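Local structure of ribosomal-protein-alanine acetyltransferase (Clostridium acetobutylicum, 3DNS) at residues Y22-K27 and M51-Q56. The protein probably transfers an acetyl group to the N-terminal alanine of a ribosomal protein, with this chain as the N-terminal, GNAT-type domain of the longer enzyme. Numbering follows the deposited sequence.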
loop_
_atom_site.group_PDB
_atom_site.type_symbol
_atom_site.label_atom_id
_atom_site.label_comp_id
_atom_site.label_asym_id
_atom_site.label_seq_id
_atom_site.Cartn_x
_atom_site.Cartn_y
_atom_site.Cartn_z
ATOM N N TYR A 22 -5.904 13.179 -1.157
ATOM C CA TYR A 22 -4.540 13.274 -1.677
ATOM C C TYR A 22 -3.885 11.942 -1.594
ATOM O O TYR A 22 -4.054 11.221 -0.605
ATOM C CB TYR A 22 -3.695 14.270 -0.886
ATOM C CG TYR A 22 -4.254 15.639 -0.896
ATOM C CD1 TYR A 22 -3.712 16.618 -1.685
ATOM C CD2 TYR A 22 -5.359 15.957 -0.077
ATOM C CE1 TYR A 22 -4.261 17.908 -1.690
ATOM C CE2 TYR A 22 -5.878 17.182 -0.073
ATOM C CZ TYR A 22 -5.346 18.171 -0.876
ATOM O OH TYR A 22 -5.958 19.418 -0.841
ATOM N N LEU A 23 -3.092 11.657 -2.604
ATOM C CA LEU A 23 -2.384 10.392 -2.756
ATOM C C LEU A 23 -0.949 10.591 -2.294
ATOM O O LEU A 23 -0.255 11.527 -2.776
ATOM C CB LEU A 23 -2.397 10.012 -4.228
ATOM C CG LEU A 23 -1.757 8.693 -4.622
ATOM C CD1 LEU A 23 -2.629 7.518 -4.092
ATOM C CD2 LEU A 23 -1.625 8.622 -6.168
ATOM N N ILE A 24 -0.487 9.707 -1.403
ATOM C CA ILE A 24 0.956 9.672 -1.036
ATOM C C ILE A 24 1.655 8.509 -1.749
ATOM O O ILE A 24 1.232 7.393 -1.651
ATOM C CB ILE A 24 1.189 9.506 0.517
ATOM C CG1 ILE A 24 0.180 10.346 1.311
ATOM C CG2 ILE A 24 2.687 9.728 0.888
ATOM C CD1 ILE A 24 0.018 9.987 2.835
ATOM N N THR A 25 2.747 8.796 -2.444
ATOM C CA THR A 25 3.540 7.745 -3.133
ATOM C C THR A 25 5.029 7.913 -2.833
ATOM O O THR A 25 5.453 8.977 -2.312
ATOM C CB THR A 25 3.348 7.761 -4.671
ATOM O OG1 THR A 25 3.762 9.009 -5.161
ATOM C CG2 THR A 25 1.892 7.601 -5.033
ATOM N N ASP A 26 5.826 6.890 -3.166
ATOM C CA ASP A 26 7.276 7.096 -3.125
ATOM C C ASP A 26 7.766 7.504 -4.503
ATOM O O ASP A 26 6.963 7.663 -5.388
ATOM C CB ASP A 26 8.030 5.880 -2.526
ATOM C CG ASP A 26 7.872 4.578 -3.314
ATOM O OD1 ASP A 26 7.515 4.584 -4.510
ATOM O OD2 ASP A 26 8.184 3.513 -2.688
ATOM N N LYS A 27 9.075 7.649 -4.680
ATOM C CA LYS A 27 9.624 8.120 -5.938
ATOM C C LYS A 27 9.448 7.190 -7.165
ATOM O O LYS A 27 9.618 7.645 -8.284
ATOM C CB LYS A 27 11.109 8.509 -5.759
ATOM C CG LYS A 27 11.286 9.950 -5.363
ATOM C CD LYS A 27 12.746 10.386 -5.418
ATOM C CE LYS A 27 12.868 11.932 -5.379
ATOM N NZ LYS A 27 11.818 12.586 -4.504
HETATM N N MSE A 51 -5.200 10.410 7.972
HETATM C CA MSE A 51 -4.113 9.876 7.158
HETATM C C MSE A 51 -4.122 8.362 7.222
HETATM O O MSE A 51 -4.020 7.798 8.271
HETATM C CB MSE A 51 -2.774 10.382 7.597
HETATM C CG MSE A 51 -1.635 9.882 6.703
HETATM SE SE MSE A 51 0.125 10.754 7.147
HETATM C CE MSE A 51 0.426 9.828 8.824
ATOM N N LYS A 52 -4.371 7.734 6.098
ATOM C CA LYS A 52 -4.388 6.288 5.999
ATOM C C LYS A 52 -3.023 5.903 5.457
ATOM O O LYS A 52 -2.503 6.545 4.538
ATOM C CB LYS A 52 -5.498 5.820 5.062
ATOM C CG LYS A 52 -6.892 6.070 5.654
ATOM C CD LYS A 52 -7.963 5.370 4.833
ATOM C CE LYS A 52 -9.331 5.567 5.430
ATOM N NZ LYS A 52 -9.265 5.109 6.862
ATOM N N ILE A 53 -2.414 4.909 6.081
ATOM C CA ILE A 53 -1.123 4.377 5.639
ATOM C C ILE A 53 -1.317 2.919 5.484
ATOM O O ILE A 53 -1.872 2.298 6.380
ATOM C CB ILE A 53 0.038 4.600 6.655
ATOM C CG1 ILE A 53 0.249 6.092 6.932
ATOM C CG2 ILE A 53 1.298 4.031 6.104
ATOM C CD1 ILE A 53 0.774 6.909 5.669
ATOM N N TYR A 54 -0.892 2.377 4.351
ATOM C CA TYR A 54 -1.071 0.958 4.087
ATOM C C TYR A 54 -0.254 0.185 5.125
ATOM O O TYR A 54 0.809 0.640 5.597
ATOM C CB TYR A 54 -0.625 0.590 2.666
ATOM C CG TYR A 54 -1.644 0.866 1.546
ATOM C CD1 TYR A 54 -3.013 0.580 1.728
ATOM C CD2 TYR A 54 -1.242 1.347 0.292
ATOM C CE1 TYR A 54 -3.920 0.771 0.731
ATOM C CE2 TYR A 54 -2.192 1.586 -0.714
ATOM C CZ TYR A 54 -3.517 1.288 -0.471
ATOM O OH TYR A 54 -4.489 1.474 -1.400
ATOM N N LYS A 55 -0.744 -0.971 5.497
ATOM C CA LYS A 55 -0.045 -1.794 6.484
ATOM C C LYS A 55 1.317 -2.188 5.924
ATOM O O LYS A 55 1.412 -2.780 4.860
ATOM C CB LYS A 55 -0.897 -3.024 6.907
ATOM C CG LYS A 55 -0.338 -3.791 8.135
ATOM C CD LYS A 55 -1.327 -4.860 8.568
ATOM C CE LYS A 55 -1.060 -5.498 9.942
ATOM N NZ LYS A 55 -2.209 -6.394 10.385
ATOM N N GLN A 56 2.377 -1.831 6.640
ATOM C CA GLN A 56 3.728 -1.994 6.136
ATOM C C GLN A 56 4.345 -3.267 6.659
ATOM O O GLN A 56 4.131 -3.628 7.814
ATOM C CB GLN A 56 4.585 -0.792 6.523
ATOM C CG GLN A 56 4.125 0.515 5.946
ATOM C CD GLN A 56 4.100 0.554 4.438
ATOM O OE1 GLN A 56 3.135 0.990 3.849
ATOM N NE2 GLN A 56 5.179 0.157 3.810
#
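Ile24 reaches across to Met51 and Ile53 with a single methyl, CD1. Its CB points toward strand 46-53, and CD1 stands nearly opposite CA about the CB-CG1 bond (chi2 164°), which extends the branch away from its own backbone toward that strand. There CD1 lies 4.2 Å from CG of Met51, a selenomethionine, and 4.3 Å from CD1 of Ile53. Met51 turns its flank to Ile24: SE lies 4.4 Å from Ile24 CD1, nearly as near as CG, while CE bends away to 6.0 Å from the same methyl. CD1 of Ile53 is bent round its CB-CG1 bond (chi2 -66°) toward Ile24, and comes to 4.0 Å from Met51 CG. All three contacts are apolar, and no hydrogen bond joins the segments.

The CA atoms of Ile24 and Ile53 stand 8.8 Å apart because strand 31-41 runs between the two strands, antiparallel to both, and holds Ile24 through backbone bonds to Ile32 and Gly33. This is the mixed sheet of a GNAT domain, and the cluster lies on the face covered by helix 61-78, where Ile67 touches Ile24 and Met51 and Ile64 touches Ile53. Just beyond strand 46-53, the ring of Tyr54 stacks on Tyr54 of the second subunit, and Tyr54 OH hydrogen-bonds to Lys55 O of the second subunit.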